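Local coordinates for putative phosphohistidine phosphatase SixA (Agrobacterium tumefaciens, PDB 2RFL), which probably removes phosphate from phosphohistidine or another phosphorylated substrate, as a member of the histidine phosphatase superfamily, at residues A[12-17]-A[67-72]; A[46-51]-A[71-76]. All coordinates share one frame; numbering follows the deposited sequence.

Contact 1: residues A[12-17]-A[67-72]; sequences YLLRHA and RQTTQA
Arg15-His16-Ala17, where strand 10-15 runs out into the following loop, corresponds to the RHG motif of the histidine phosphatases, with Ala17 in the glycine's place, and Thr69 of helix 64-77 is the residue that touches it. OG1 of Thr69 receives the backbone N-H of Ala17 in a nearly straight bond, 3.0 Å from Ala17 N to Thr69 OG1 with 166° at the hydrogen. The same oxygen also hydrogen-bonds to Arg65 O one helical turn earlier. The torsion behind this puts OG1 of Thr69 beside its own backbone N (chi1 -53°) and sends CG2 over to the strand, where it meets Leu14 CD2 tip to tip at 3.9 Å. The two branches of Thr69 thus meet different parts of 12-17, the hydroxyl the turn after the strand and the methyl the side chain of Leu14.

His16 touches Thr69 with its backbone and CB, at 3.4 Å from His16 CA to Thr69 OG1, while its ring swings away from the helix. ND1 of His16 then donates to Ala17 O at 2.6 Å, with that oxygen 17° out of the ring plane, a bond that limits rotation of the imidazole; the ring also meets His115. In this family the histidine of the motif is the one that takes up the phosphoryl group, and His16 is probably its counterpart. Thr69 would then act from the second shell: by gripping the amide that follows His16 inside the buried core, it would help to hold the backbone that carries the imidazole.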
loop_
_atom_site.group_PDB
_atom_site.type_symbol
_atom_site.label_atom_id
_atom_site.label_comp_id
_atom_site.label_asym_id
_atom_site.label_seq_id
_atom_site.Cartn_x
_atom_site.Cartn_y
_atom_site.Cartn_z
ATOM N N TYR A 12 0.424 4.556 -5.068
ATOM C CA TYR A 12 0.477 4.468 -3.616
ATOM C C TYR A 12 0.703 3.026 -3.225
ATOM O O TYR A 12 0.036 2.111 -3.769
ATOM C CB TYR A 12 -0.815 4.959 -2.994
ATOM C CG TYR A 12 -1.242 6.373 -3.384
ATOM C CD1 TYR A 12 -2.271 6.577 -4.309
ATOM C CD2 TYR A 12 -0.645 7.514 -2.770
ATOM C CE1 TYR A 12 -2.677 7.875 -4.647
ATOM C CE2 TYR A 12 -1.053 8.814 -3.093
ATOM C CZ TYR A 12 -2.063 8.985 -4.035
ATOM O OH TYR A 12 -2.476 10.261 -4.365
ATOM N N LEU A 13 1.657 2.840 -2.310
ATOM C CA LEU A 13 2.017 1.546 -1.734
ATOM C C LEU A 13 1.874 1.503 -0.224
ATOM O O LEU A 13 2.711 2.084 0.515
ATOM C CB LEU A 13 3.484 1.213 -2.050
ATOM C CG LEU A 13 4.045 1.112 -3.458
ATOM C CD1 LEU A 13 5.512 0.816 -3.312
ATOM C CD2 LEU A 13 3.371 0.016 -4.187
ATOM N N LEU A 14 0.860 0.754 0.212
ATOM C CA LEU A 14 0.391 0.687 1.589
ATOM C C LEU A 14 0.568 -0.712 2.196
ATOM O O LEU A 14 -0.036 -1.706 1.762
ATOM C CB LEU A 14 -1.107 1.137 1.693
ATOM C CG LEU A 14 -1.822 1.074 3.076
ATOM C CD1 LEU A 14 -1.153 1.943 4.168
ATOM C CD2 LEU A 14 -3.334 1.379 3.025
ATOM N N ARG A 15 1.382 -0.790 3.233
ATOM C CA ARG A 15 1.453 -2.025 3.966
ATOM C C ARG A 15 0.305 -2.018 4.961
ATOM O O ARG A 15 -0.054 -0.968 5.481
ATOM C CB ARG A 15 2.799 -2.214 4.636
ATOM C CG ARG A 15 2.917 -3.600 5.284
ATOM C CD ARG A 15 4.319 -3.997 5.656
ATOM N NE ARG A 15 4.258 -5.170 6.495
ATOM C CZ ARG A 15 5.104 -5.412 7.492
ATOM N NH1 ARG A 15 6.119 -4.582 7.725
ATOM N NH2 ARG A 15 4.952 -6.493 8.249
ATOM N N HIS A 16 -0.290 -3.193 5.177
ATOM C CA HIS A 16 -1.397 -3.355 6.087
ATOM C C HIS A 16 -0.908 -2.939 7.481
ATOM O O HIS A 16 0.300 -2.963 7.762
ATOM C CB HIS A 16 -1.920 -4.807 6.079
ATOM C CG HIS A 16 -0.948 -5.799 6.643
ATOM N ND1 HIS A 16 -0.756 -5.969 8.002
ATOM C CD2 HIS A 16 -0.068 -6.628 6.034
ATOM C CE1 HIS A 16 0.190 -6.868 8.201
ATOM N NE2 HIS A 16 0.614 -7.292 7.026
ATOM N N ALA A 17 -1.853 -2.522 8.321
ATOM C CA ALA A 17 -1.571 -2.107 9.680
ATOM C C ALA A 17 -1.159 -3.314 10.527
ATOM O O ALA A 17 -1.236 -4.466 10.042
ATOM C CB ALA A 17 -2.795 -1.395 10.266
ATOM N N ARG A 67 -8.157 -6.039 4.511
ATOM C CA ARG A 67 -9.511 -5.600 4.399
ATOM C C ARG A 67 -9.836 -4.444 5.383
ATOM O O ARG A 67 -10.281 -3.388 4.966
ATOM C CB ARG A 67 -10.407 -6.820 4.579
ATOM C CG ARG A 67 -10.479 -7.638 3.320
ATOM C CD ARG A 67 -11.608 -8.636 3.454
ATOM N NE ARG A 67 -11.939 -9.324 2.214
ATOM C CZ ARG A 67 -12.791 -8.872 1.281
ATOM N NH1 ARG A 67 -13.394 -7.708 1.416
ATOM N NH2 ARG A 67 -13.044 -9.588 0.193
ATOM N N GLN A 68 -9.538 -4.663 6.671
ATOM C CA GLN A 68 -9.741 -3.686 7.737
ATOM C C GLN A 68 -8.818 -2.485 7.475
ATOM O O GLN A 68 -9.293 -1.334 7.535
ATOM C CB GLN A 68 -9.507 -4.267 9.140
ATOM C CG GLN A 68 -10.413 -5.419 9.587
ATOM C CD GLN A 68 -9.754 -6.322 10.696
ATOM O OE1 GLN A 68 -8.532 -6.356 10.907
ATOM N NE2 GLN A 68 -10.564 -7.090 11.328
ATOM N N THR A 69 -7.544 -2.737 7.133
ATOM C CA THR A 69 -6.677 -1.610 6.762
ATOM C C THR A 69 -7.429 -0.705 5.752
ATOM O O THR A 69 -7.596 0.484 6.029
ATOM C CB THR A 69 -5.239 -2.028 6.247
ATOM O OG1 THR A 69 -4.600 -2.907 7.196
ATOM C CG2 THR A 69 -4.339 -0.807 6.071
ATOM N N THR A 70 -7.923 -1.289 4.644
ATOM C CA THR A 70 -8.647 -0.579 3.542
ATOM C C THR A 70 -9.897 0.188 4.024
ATOM O O THR A 70 -10.066 1.348 3.670
ATOM C CB THR A 70 -8.968 -1.524 2.297
ATOM O OG1 THR A 70 -7.778 -1.746 1.515
ATOM C CG2 THR A 70 -10.042 -0.953 1.391
ATOM N N GLN A 71 -10.734 -0.465 4.847
ATOM C CA GLN A 71 -11.833 0.168 5.543
ATOM C C GLN A 71 -11.465 1.465 6.291
ATOM O O GLN A 71 -12.273 2.374 6.432
ATOM C CB GLN A 71 -12.534 -0.843 6.465
ATOM C CG GLN A 71 -13.190 -2.028 5.721
ATOM C CD GLN A 71 -13.719 -3.165 6.621
ATOM O OE1 GLN A 71 -13.850 -3.015 7.843
ATOM N NE2 GLN A 71 -14.018 -4.321 5.998
ATOM N N ALA A 72 -10.247 1.567 6.790
ATOM C CA ALA A 72 -9.847 2.852 7.378
ATOM C C ALA A 72 -9.861 3.975 6.329
ATOM O O ALA A 72 -10.442 4.997 6.547
ATOM C CB ALA A 72 -8.526 2.752 8.104
#

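Contact 2: residues A[46-51]-A[71-76]; sequences DLAADR and QAWQRA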
loop_
_atom_site.group_PDB
_atom_site.type_symbol
_atom_site.label_atom_id
_atom_site.label_comp_id
_atom_site.label_asym_id
_atom_site.label_seq_id
_atom_site.Cartn_x
_atom_site.Cartn_y
_atom_site.Cartn_z
ATOM N N ASP A 46 -5.818 9.338 7.703
ATOM C CA ASP A 46 -5.975 10.794 7.962
ATOM C C ASP A 46 -4.885 11.754 7.460
ATOM O O ASP A 46 -5.186 12.838 6.961
ATOM C CB ASP A 46 -6.203 11.054 9.451
ATOM C CG ASP A 46 -7.644 10.898 9.848
ATOM O OD1 ASP A 46 -8.475 10.685 8.936
ATOM O OD2 ASP A 46 -7.943 10.989 11.067
ATOM N N LEU A 47 -3.630 11.367 7.645
ATOM C CA LEU A 47 -2.513 12.103 7.099
ATOM C C LEU A 47 -2.726 12.200 5.586
ATOM O O LEU A 47 -2.481 13.242 5.004
ATOM C CB LEU A 47 -1.179 11.409 7.457
ATOM C CG LEU A 47 0.084 12.147 7.951
ATOM C CD1 LEU A 47 -0.204 13.581 8.300
ATOM C CD2 LEU A 47 0.719 11.474 9.169
ATOM N N ALA A 48 -3.250 11.133 4.980
ATOM C CA ALA A 48 -3.331 10.992 3.512
ATOM C C ALA A 48 -4.280 11.978 2.832
ATOM O O ALA A 48 -3.840 12.785 2.027
ATOM C CB ALA A 48 -3.670 9.555 3.128
ATOM N N ALA A 49 -5.567 11.918 3.171
ATOM C CA ALA A 49 -6.575 12.860 2.681
ATOM C C ALA A 49 -6.258 14.280 3.088
ATOM O O ALA A 49 -6.971 15.222 2.717
ATOM C CB ALA A 49 -7.929 12.481 3.215
ATOM N N ASP A 50 -5.207 14.413 3.887
ATOM C CA ASP A 50 -4.726 15.707 4.375
ATOM C C ASP A 50 -3.818 16.281 3.289
ATOM O O ASP A 50 -3.975 17.434 2.864
ATOM C CB ASP A 50 -3.987 15.509 5.705
ATOM C CG ASP A 50 -3.652 16.798 6.398
ATOM O OD1 ASP A 50 -4.295 17.820 6.090
ATOM O OD2 ASP A 50 -2.746 16.780 7.263
ATOM N N ARG A 51 -2.899 15.435 2.825
ATOM C CA ARG A 51 -2.093 15.722 1.646
ATOM C C ARG A 51 -2.941 15.533 0.384
ATOM O O ARG A 51 -2.517 15.868 -0.708
ATOM C CB ARG A 51 -0.818 14.862 1.623
ATOM C CG ARG A 51 0.316 15.345 2.547
ATOM C CD ARG A 51 0.165 14.808 3.970
ATOM N NE ARG A 51 0.288 15.857 4.992
ATOM C CZ ARG A 51 1.127 15.824 6.026
ATOM N NH1 ARG A 51 1.938 14.788 6.217
ATOM N NH2 ARG A 51 1.161 16.833 6.874
ATOM N N GLN A 71 -10.734 -0.465 4.847
ATOM C CA GLN A 71 -11.833 0.168 5.543
ATOM C C GLN A 71 -11.465 1.465 6.291
ATOM O O GLN A 71 -12.273 2.374 6.432
ATOM C CB GLN A 71 -12.534 -0.843 6.465
ATOM C CG GLN A 71 -13.190 -2.028 5.721
ATOM C CD GLN A 71 -13.719 -3.165 6.621
ATOM O OE1 GLN A 71 -13.850 -3.015 7.843
ATOM N NE2 GLN A 71 -14.018 -4.321 5.998
ATOM N N ALA A 72 -10.247 1.567 6.790
ATOM C CA ALA A 72 -9.847 2.852 7.378
ATOM C C ALA A 72 -9.861 3.975 6.329
ATOM O O ALA A 72 -10.442 4.997 6.547
ATOM C CB ALA A 72 -8.526 2.752 8.104
ATOM N N TRP A 73 -9.243 3.739 5.176
ATOM C CA TRP A 73 -9.252 4.669 4.035
ATOM C C TRP A 73 -10.607 5.105 3.482
ATOM O O TRP A 73 -10.774 6.295 3.210
ATOM C CB TRP A 73 -8.393 4.117 2.925
ATOM C CG TRP A 73 -6.961 4.143 3.339
ATOM C CD1 TRP A 73 -6.371 3.384 4.321
ATOM C CD2 TRP A 73 -5.941 5.003 2.828
ATOM N NE1 TRP A 73 -5.045 3.713 4.430
ATOM C CE2 TRP A 73 -4.751 4.699 3.526
ATOM C CE3 TRP A 73 -5.915 5.997 1.841
ATOM C CZ2 TRP A 73 -3.534 5.338 3.256
ATOM C CZ3 TRP A 73 -4.716 6.633 1.574
ATOM C CH2 TRP A 73 -3.532 6.295 2.275
ATOM N N GLN A 74 -11.549 4.167 3.306
ATOM C CA GLN A 74 -12.951 4.498 2.988
ATOM C C GLN A 74 -13.527 5.542 3.946
ATOM O O GLN A 74 -14.306 6.392 3.549
ATOM C CB GLN A 74 -13.827 3.250 3.036
ATOM C CG GLN A 74 -13.798 2.365 1.787
ATOM C CD GLN A 74 -14.586 1.068 1.989
ATOM O OE1 GLN A 74 -14.105 0.116 2.632
ATOM N NE2 GLN A 74 -15.799 1.024 1.452
ATOM N N ARG A 75 -13.110 5.451 5.208
ATOM C CA ARG A 75 -13.528 6.303 6.310
ATOM C C ARG A 75 -12.928 7.684 6.182
ATOM O O ARG A 75 -13.643 8.666 6.223
ATOM C CB ARG A 75 -13.042 5.709 7.623
ATOM C CG ARG A 75 -14.048 5.740 8.738
ATOM C CD ARG A 75 -14.601 4.351 8.974
ATOM N NE ARG A 75 -13.559 3.474 9.486
ATOM C CZ ARG A 75 -13.631 2.153 9.524
ATOM N NH1 ARG A 75 -12.615 1.464 10.011
ATOM N NH2 ARG A 75 -14.704 1.523 9.071
ATOM N N ALA A 76 -11.606 7.757 6.035
ATOM C CA ALA A 76 -10.908 9.022 5.903
ATOM C C ALA A 76 -11.483 9.843 4.763
ATOM O O ALA A 76 -11.508 11.064 4.811
ATOM C CB ALA A 76 -9.419 8.793 5.715
#
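Ala76, Ala48 and Trp73 carry most of this helix-on-helix contact, in which helix 35-51 lies against helix 64-77. The short segments run 9.4 Å apart at their closest and cross at -43°, and the CA atoms come nearest at Asp46 and Ala76, 5.6 Å apart. The small side chains at Ala48, Ala49 and Ala76 are consistent with this approach. The methyl of Ala76 points at the opposite helix, with Asp46 OD1 3.9 Å from Ala76 CB; the aspartate starts off away from the neighbour and its carboxylate bends back to lie near this methyl. Beside it, Ala49 CB comes within 4.2 Å of Ala76 O, a loose van der Waals touch.

Deeper in, Ala48 and Trp73 meet. Its CG set beside the backbone N (chi1 -69°), Trp73 brings the six-membered part of its indole across to the first helix, and the methyl of Ala48 comes obliquely onto that end of the ring, 3.4 Å from Ala48 CB to Trp73 CH2 and almost as near to CZ3. Ala45, about one turn before Ala48 in the same helix, also touches the tryptophan, and Phe77 packs on both Ala48 and Ala49. The interface is therefore apolar in its buried part, with the Asp46 carboxylate at its exposed margin. Two neighbouring helices packed on one face of a central sheet are what an alpha-beta-alpha sandwich, the fold of the histidine phosphatases, is built from.

Overall arrangement
Helix 64-77 is common to both contacts, which share Gln71 and Ala72 and have centres 10 Å apart. Along the chain, strand 10-15 comes first, helix 35-51 follows, and both then receive the same later helix. Contact 1 lies near the middle of the molecule, where that helix meets the end of a strand in the mixed sheet; contact 2 lies farther out, between two helices. Trp73 joins them, its NE1 standing 3.2 Å from Leu14 CD2 in packing. Strand 10-15 belongs to the sheet and the two helices to the layer on one of its faces, so that the packing runs on from the probable catalytic end of the strand to the partly exposed helix pair.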